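Local coordinates for protein 2-heptyl-3-hydroxy-4(1H)-quinolone dioxygenase (Mycobacterium abscessus, PDB 6RB3) that cleaves the ring of the Pseudomonas quinolone signal with dioxygen, giving N-octanoylanthranilate and carbon monoxide, on an alpha/beta-hydrolase fold, at residues Val26-Trp31 with Val54-His59; Val66-Ile71 with Ala183-Asp188. The protein carries 2 engineered substitutions. All coordinates share one frame; numbering follows the deposited sequence.

Interaction 1 (Val26-Trp31 with Val54-His59); sequences VTLSGW and VCWRGH. With JWW (2-heptylquinoline-3,4-diol), chain D.
The indole of Trp56 runs across Leu28 at about a right angle to that side chain, its benzo carbon CH2 3.7 Å from Leu28 CD2 and its pyrrole end at the loop that follows the strand. There NE1 of Trp56 donates to Ser29 O over 2.9 Å, from well above the carbonyl plane, and makes a weak bond to Gly30 O (3.3 Å). CG of Trp56 stands beside the backbone N (chi1 -50°), which swings the ring across to both carbonyls. Strands 24-28 and 51-54 are parallel neighbours in the central sheet of the alpha/beta-hydrolase fold, and their ends are linked by Val54 N to Thr27 O (3.1 Å). Val54 stands alongside Leu28 on the same face of the sheet, its CB 3.8 Å from Leu28 CD2. Water 1 joins Thr27 OG1, Ser29 OG and Val54 O, and Ser29 OG is also bonded to Asp34 O. His59 sets one ring face over CD1 of Trp56; bonds of ND1 to Arg57 O (2.9 Å, 174°) and of NE2 to Ala32 N hold the ring at both nitrogens. CE1 of His59 is 4.2 Å from Trp31 CE3. Gly30 CA lies 3.5 Å from C12 of the bound quinolone.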
loop_
_atom_site.group_PDB
_atom_site.type_symbol
_atom_site.label_atom_id
_atom_site.label_comp_id
_atom_site.label_asym_id
_atom_site.label_seq_id
_atom_site.Cartn_x
_atom_site.Cartn_y
_atom_site.Cartn_z
ATOM N N VAL A 26 -0.528 3.977 10.190
ATOM C CA VAL A 26 -0.380 4.910 9.066
ATOM C C VAL A 26 -0.790 4.155 7.814
ATOM O O VAL A 26 -0.057 3.266 7.344
ATOM C CB VAL A 26 1.063 5.440 8.916
ATOM C CG1 VAL A 26 1.251 6.331 7.726
ATOM C CG2 VAL A 26 1.450 6.209 10.177
ATOM N N THR A 27 -1.938 4.497 7.268
ATOM C CA THR A 27 -2.413 3.788 6.087
ATOM C C THR A 27 -1.870 4.433 4.823
ATOM O O THR A 27 -1.689 5.637 4.761
ATOM C CB THR A 27 -3.937 3.739 6.053
ATOM O OG1 THR A 27 -4.466 5.001 5.657
ATOM C CG2 THR A 27 -4.489 3.364 7.464
ATOM N N LEU A 28 -1.531 3.599 3.859
ATOM C CA LEU A 28 -0.916 3.998 2.611
ATOM C C LEU A 28 -1.601 3.226 1.490
ATOM O O LEU A 28 -1.743 2.006 1.544
ATOM C CB LEU A 28 0.563 3.713 2.658
ATOM C CG LEU A 28 1.310 4.539 3.695
ATOM C CD1 LEU A 28 2.696 3.929 3.700
ATOM C CD2 LEU A 28 1.305 6.030 3.483
ATOM N N SER A 29 -2.091 3.940 0.512
ATOM C CA SER A 29 -2.860 3.355 -0.575
ATOM C C SER A 29 -1.949 2.981 -1.725
ATOM O O SER A 29 -0.747 3.257 -1.723
ATOM C CB SER A 29 -3.939 4.342 -1.011
ATOM O OG SER A 29 -4.690 4.729 0.129
ATOM N N GLY A 30 -2.535 2.275 -2.684
ATOM C CA GLY A 30 -1.885 2.032 -3.940
ATOM C C GLY A 30 -1.839 3.300 -4.777
ATOM O O GLY A 30 -2.142 4.409 -4.341
ATOM N N TRP A 31 -1.447 3.116 -6.011
ATOM C CA TRP A 31 -1.394 4.223 -6.956
ATOM C C TRP A 31 -2.794 4.552 -7.432
ATOM O O TRP A 31 -3.651 3.668 -7.533
ATOM C CB TRP A 31 -0.525 3.875 -8.150
ATOM C CG TRP A 31 0.919 3.932 -7.866
ATOM C CD1 TRP A 31 1.708 2.944 -7.324
ATOM C CD2 TRP A 31 1.785 5.049 -8.119
ATOM N NE1 TRP A 31 3.013 3.388 -7.256
ATOM C CE2 TRP A 31 3.075 4.678 -7.721
ATOM C CE3 TRP A 31 1.572 6.338 -8.621
ATOM C CZ2 TRP A 31 4.147 5.538 -7.810
ATOM C CZ3 TRP A 31 2.639 7.177 -8.744
ATOM C CH2 TRP A 31 3.911 6.782 -8.329
ATOM N N VAL A 54 -2.826 8.535 5.031
ATOM C CA VAL A 54 -1.979 9.425 4.263
ATOM C C VAL A 54 -2.215 9.225 2.779
ATOM O O VAL A 54 -2.270 8.091 2.301
ATOM C CB VAL A 54 -0.490 9.202 4.582
ATOM C CG1 VAL A 54 0.317 10.028 3.632
ATOM C CG2 VAL A 54 -0.144 9.535 6.001
ATOM N N CYS A 55 -2.272 10.341 2.045
ATOM C CA CYS A 55 -2.285 10.324 0.595
ATOM C C CYS A 55 -0.907 10.644 0.055
ATOM O O CYS A 55 -0.108 11.310 0.706
ATOM C CB CYS A 55 -3.250 11.370 0.015
ATOM S SG CYS A 55 -4.980 11.198 0.488
ATOM N N TRP A 56 -0.635 10.157 -1.143
ATOM C CA TRP A 56 0.583 10.477 -1.863
ATOM C C TRP A 56 0.419 11.871 -2.456
ATOM O O TRP A 56 -0.695 12.355 -2.710
ATOM C CB TRP A 56 0.904 9.472 -3.020
ATOM C CG TRP A 56 0.864 8.035 -2.665
ATOM C CD1 TRP A 56 0.052 7.067 -3.217
ATOM C CD2 TRP A 56 1.629 7.382 -1.650
ATOM N NE1 TRP A 56 0.294 5.838 -2.625
ATOM C CE2 TRP A 56 1.233 6.005 -1.642
ATOM C CE3 TRP A 56 2.625 7.812 -0.755
ATOM C CZ2 TRP A 56 1.785 5.063 -0.742
ATOM C CZ3 TRP A 56 3.177 6.894 0.120
ATOM C CH2 TRP A 56 2.761 5.528 0.121
ATOM N N ARG A 57 1.545 12.505 -2.739
ATOM C CA ARG A 57 1.482 13.774 -3.458
ATOM C C ARG A 57 0.700 13.569 -4.739
ATOM O O ARG A 57 0.692 12.481 -5.308
ATOM C CB ARG A 57 2.885 14.305 -3.724
ATOM C CG ARG A 57 3.776 13.445 -4.590
ATOM C CD ARG A 57 5.033 14.232 -5.004
ATOM N NE ARG A 57 5.881 14.556 -3.872
ATOM C CZ ARG A 57 7.035 15.206 -3.950
ATOM N NH1 ARG A 57 7.474 15.615 -5.119
ATOM N NH2 ARG A 57 7.742 15.449 -2.866
ATOM N N GLY A 58 -0.037 14.590 -5.133
ATOM C CA GLY A 58 -0.894 14.537 -6.289
ATOM C C GLY A 58 -2.143 13.709 -6.134
ATOM O O GLY A 58 -2.951 13.650 -7.074
ATOM N N HIS A 59 -2.324 13.043 -5.015
ATOM C CA HIS A 59 -3.448 12.110 -4.837
ATOM C C HIS A 59 -4.533 12.650 -3.896
ATOM O O HIS A 59 -5.571 12.022 -3.715
ATOM C CB HIS A 59 -2.939 10.760 -4.299
ATOM C CG HIS A 59 -2.265 9.893 -5.317
ATOM N ND1 HIS A 59 -1.052 10.209 -5.888
ATOM C CD2 HIS A 59 -2.631 8.694 -5.846
ATOM C CE1 HIS A 59 -0.715 9.258 -6.748
ATOM N NE2 HIS A 59 -1.647 8.319 -6.728
HETATM C C10 JWW D . -2.215 -2.409 -7.861
HETATM C C13 JWW D . -4.985 0.623 -7.435
HETATM C C15 JWW D . -6.924 2.179 -7.664
HETATM C C17 JWW D . -8.581 1.907 -9.445
HETATM C C01 JWW D . -0.669 -1.592 -11.230
HETATM C C02 JWW D . -0.490 -0.459 -12.024
HETATM C C03 JWW D . -0.950 0.778 -11.608
HETATM C C04 JWW D . -1.596 0.868 -10.398
HETATM C C05 JWW D . -1.748 -0.253 -9.639
HETATM C C06 JWW D . -1.310 -1.487 -10.010
HETATM C C07 JWW D . -1.535 -2.624 -9.127
HETATM C C09 JWW D . -2.672 -1.139 -7.547
HETATM C C11 JWW D . -3.387 -0.828 -6.223
HETATM C C12 JWW D . -4.009 0.573 -6.273
HETATM C C14 JWW D . -6.394 0.943 -6.919
HETATM C C16 JWW D . -8.410 1.967 -7.930
HETATM N N08 JWW D . -2.417 -0.084 -8.444
HETATM O O18 JWW D . -2.462 -3.482 -7.002
HETATM O O19 JWW D . -1.109 -3.941 -9.456
HETATM O O HOH W 1 -4.112 6.021 2.804
HETATM O O HOH W 2 -1.427 6.892 0.106
#

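Interaction 2 (Val66-Ile71 with Ala183-Asp188); sequences VGDFGI and AGRVID. With JWW (2-heptylquinoline-3,4-diol), chain D.
A salt bridge (Asp68 with Arg185) at the protein surface and a small apolar contact beneath it (Gly70 and Ile71 with Val186) join the core loop ahead of helix 71-85 to helix 177-194, part of the helical cap inserted between strands 116-120 and 209-214 of the alpha/beta-hydrolase fold. Reaching across from the helix, NH2 of Arg185 donates a hydrogen bond to Asp68 OD1 over 2.7 Å; the oxygen lies in the guanidinium plane, the nitrogen above the carboxylate plane, and the two flat groups are turned 59° apart. Water 3 closes a second path, donating to Asp68 OD2 and accepting from NE of Arg185. The arginine bends at its third torsion (chi3 -61°), bringing the guanidinium edge round to the acid. OD1 also pairs with Arg182 NE, so two positive groups share one oxygen and would probably keep the acid ionised. Deeper in, Val186 points at the loop and spreads its two methyls along it: CG2 lies 3.6 Å from Phe69 O and 3.8 Å from Gly70 CA, whereas CG1 meets CG1 of Ile71 at 3.9 Å. From the far side of the helix, Ala183 CB is 3.7 Å from C03, and Ile187 CD1 the same from C02, of the quinolone's benzo ring. Gly70, N-cap of helix 71-85, bonds Glu73 OE1 through its N; Ile71 packs on helix 98-113, and helix 129-137 covers Ile187 and Asp188.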
loop_
_atom_site.group_PDB
_atom_site.type_symbol
_atom_site.label_atom_id
_atom_site.label_comp_id
_atom_site.label_asym_id
_atom_site.label_seq_id
_atom_site.Cartn_x
_atom_site.Cartn_y
_atom_site.Cartn_z
ATOM N N VAL A 66 1.595 17.255 -10.561
ATOM C CA VAL A 66 2.810 17.598 -9.852
ATOM C C VAL A 66 3.973 17.107 -10.698
ATOM O O VAL A 66 3.790 16.434 -11.712
ATOM C CB VAL A 66 2.844 16.992 -8.445
ATOM C CG1 VAL A 66 1.606 17.440 -7.658
ATOM C CG2 VAL A 66 2.903 15.478 -8.463
ATOM N N GLY A 67 5.181 17.447 -10.283
ATOM C CA GLY A 67 6.340 16.987 -11.018
ATOM C C GLY A 67 6.582 15.498 -10.853
ATOM O O GLY A 67 6.168 14.892 -9.881
ATOM N N ASP A 68 7.283 14.907 -11.814
ATOM C CA ASP A 68 7.614 13.489 -11.736
ATOM C C ASP A 68 8.117 13.121 -10.345
ATOM O O ASP A 68 8.808 13.898 -9.667
ATOM C CB ASP A 68 8.684 13.125 -12.759
ATOM C CG ASP A 68 8.601 11.682 -13.195
ATOM O OD1 ASP A 68 7.561 11.019 -12.951
ATOM O OD2 ASP A 68 9.578 11.183 -13.803
ATOM N N PHE A 69 7.780 11.914 -9.914
ATOM C CA PHE A 69 8.197 11.436 -8.607
ATOM C C PHE A 69 8.129 9.914 -8.620
ATOM O O PHE A 69 7.576 9.295 -9.536
ATOM C CB PHE A 69 7.345 12.038 -7.461
ATOM C CG PHE A 69 5.898 11.595 -7.446
ATOM C CD1 PHE A 69 4.944 12.247 -8.231
ATOM C CD2 PHE A 69 5.481 10.557 -6.615
ATOM C CE1 PHE A 69 3.620 11.856 -8.216
ATOM C CE2 PHE A 69 4.136 10.145 -6.584
ATOM C CZ PHE A 69 3.199 10.807 -7.392
ATOM N N GLY A 70 8.728 9.329 -7.586
ATOM C CA GLY A 70 8.738 7.900 -7.399
ATOM C C GLY A 70 8.756 7.536 -5.929
ATOM O O GLY A 70 8.340 8.327 -5.080
ATOM N N ILE A 71 9.257 6.345 -5.606
ATOM C CA ILE A 71 9.142 5.821 -4.246
ATOM C C ILE A 71 9.844 6.725 -3.258
ATOM O O ILE A 71 9.351 6.927 -2.150
ATOM C CB ILE A 71 9.674 4.384 -4.200
ATOM C CG1 ILE A 71 8.654 3.506 -4.921
ATOM C CG2 ILE A 71 9.928 3.901 -2.769
ATOM C CD1 ILE A 71 9.211 2.267 -5.503
ATOM N N ALA A 183 2.717 5.444 -12.378
ATOM C CA ALA A 183 2.598 4.167 -11.679
ATOM C C ALA A 183 3.297 3.074 -12.464
ATOM O O ALA A 183 4.193 2.397 -11.939
ATOM C CB ALA A 183 1.132 3.837 -11.443
ATOM N N GLY A 184 2.962 2.966 -13.759
ATOM C CA GLY A 184 3.634 2.027 -14.643
ATOM C C GLY A 184 5.140 2.115 -14.583
ATOM O O GLY A 184 5.827 1.100 -14.477
ATOM N N ARG A 185 5.684 3.329 -14.672
ATOM C CA ARG A 185 7.127 3.444 -14.749
ATOM C C ARG A 185 7.755 3.036 -13.433
ATOM O O ARG A 185 8.738 2.287 -13.400
ATOM C CB ARG A 185 7.552 4.861 -15.075
ATOM C CG ARG A 185 7.204 5.388 -16.443
ATOM C CD ARG A 185 7.985 6.688 -16.679
ATOM N NE ARG A 185 7.702 7.775 -15.742
ATOM C CZ ARG A 185 6.638 8.581 -15.839
ATOM N NH1 ARG A 185 5.731 8.363 -16.800
ATOM N NH2 ARG A 185 6.465 9.589 -14.978
ATOM N N VAL A 186 7.202 3.546 -12.332
ATOM C CA VAL A 186 7.797 3.340 -11.026
ATOM C C VAL A 186 7.697 1.874 -10.620
ATOM O O VAL A 186 8.650 1.297 -10.102
ATOM C CB VAL A 186 7.107 4.257 -9.992
ATOM C CG1 VAL A 186 7.457 3.822 -8.584
ATOM C CG2 VAL A 186 7.462 5.733 -10.235
ATOM N N ILE A 187 6.533 1.257 -10.830
ATOM C CA ILE A 187 6.349 -0.146 -10.450
ATOM C C ILE A 187 7.266 -1.048 -11.272
ATOM O O ILE A 187 7.986 -1.901 -10.738
ATOM C CB ILE A 187 4.878 -0.555 -10.620
ATOM C CG1 ILE A 187 3.992 0.241 -9.662
ATOM C CG2 ILE A 187 4.730 -2.076 -10.384
ATOM C CD1 ILE A 187 2.564 0.240 -10.033
ATOM N N ASP A 188 7.254 -0.868 -12.590
ATOM C CA ASP A 188 8.133 -1.656 -13.441
ATOM C C ASP A 188 9.592 -1.523 -12.993
ATOM O O ASP A 188 10.315 -2.527 -12.893
ATOM C CB ASP A 188 7.937 -1.236 -14.890
ATOM C CG ASP A 188 8.624 -2.154 -15.863
ATOM O OD1 ASP A 188 8.326 -3.360 -15.873
ATOM O OD2 ASP A 188 9.445 -1.649 -16.645
HETATM C C10 JWW D . -2.215 -2.409 -7.861
HETATM C C13 JWW D . -4.985 0.623 -7.435
HETATM C C15 JWW D . -6.924 2.179 -7.664
HETATM C C17 JWW D . -8.581 1.907 -9.445
HETATM C C01 JWW D . -0.669 -1.592 -11.230
HETATM C C02 JWW D . -0.490 -0.459 -12.024
HETATM C C03 JWW D . -0.950 0.778 -11.608
HETATM C C04 JWW D . -1.596 0.868 -10.398
HETATM C C05 JWW D . -1.748 -0.253 -9.639
HETATM C C06 JWW D . -1.310 -1.487 -10.010
HETATM C C07 JWW D . -1.535 -2.624 -9.127
HETATM C C09 JWW D . -2.672 -1.139 -7.547
HETATM C C11 JWW D . -3.387 -0.828 -6.223
HETATM C C12 JWW D . -4.009 0.573 -6.273
HETATM C C14 JWW D . -6.394 0.943 -6.919
HETATM C C16 JWW D . -8.410 1.967 -7.930
HETATM N N08 JWW D . -2.417 -0.084 -8.444
HETATM O O18 JWW D . -2.462 -3.482 -7.002
HETATM O O19 JWW D . -1.109 -3.941 -9.456
HETATM O O HOH W 3 9.828 8.322 -13.373
#

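In the fold
Interaction 1 closes before interaction 2 opens along the chain, and their centres are about 13 Å apart. Residues 54-59 and 66-71 belong to the same connection between strand 51-54 and helix 71-85, which first runs beside the end of strand 24-28 in the sheet core and then comes up against helix 177-194 of the cap. Trp31 joins the two: its CG lies 3.6 Å from Ala183 CB, and the far end of its indole meets Phe69 and Val186. Both interactions contribute pocket residues, Gly30 and Trp31 from the core, Ala183 and Ile187 from the cap helix, so the bound quinolone, hydrogen-bonded to His97, lies between core and helical cap.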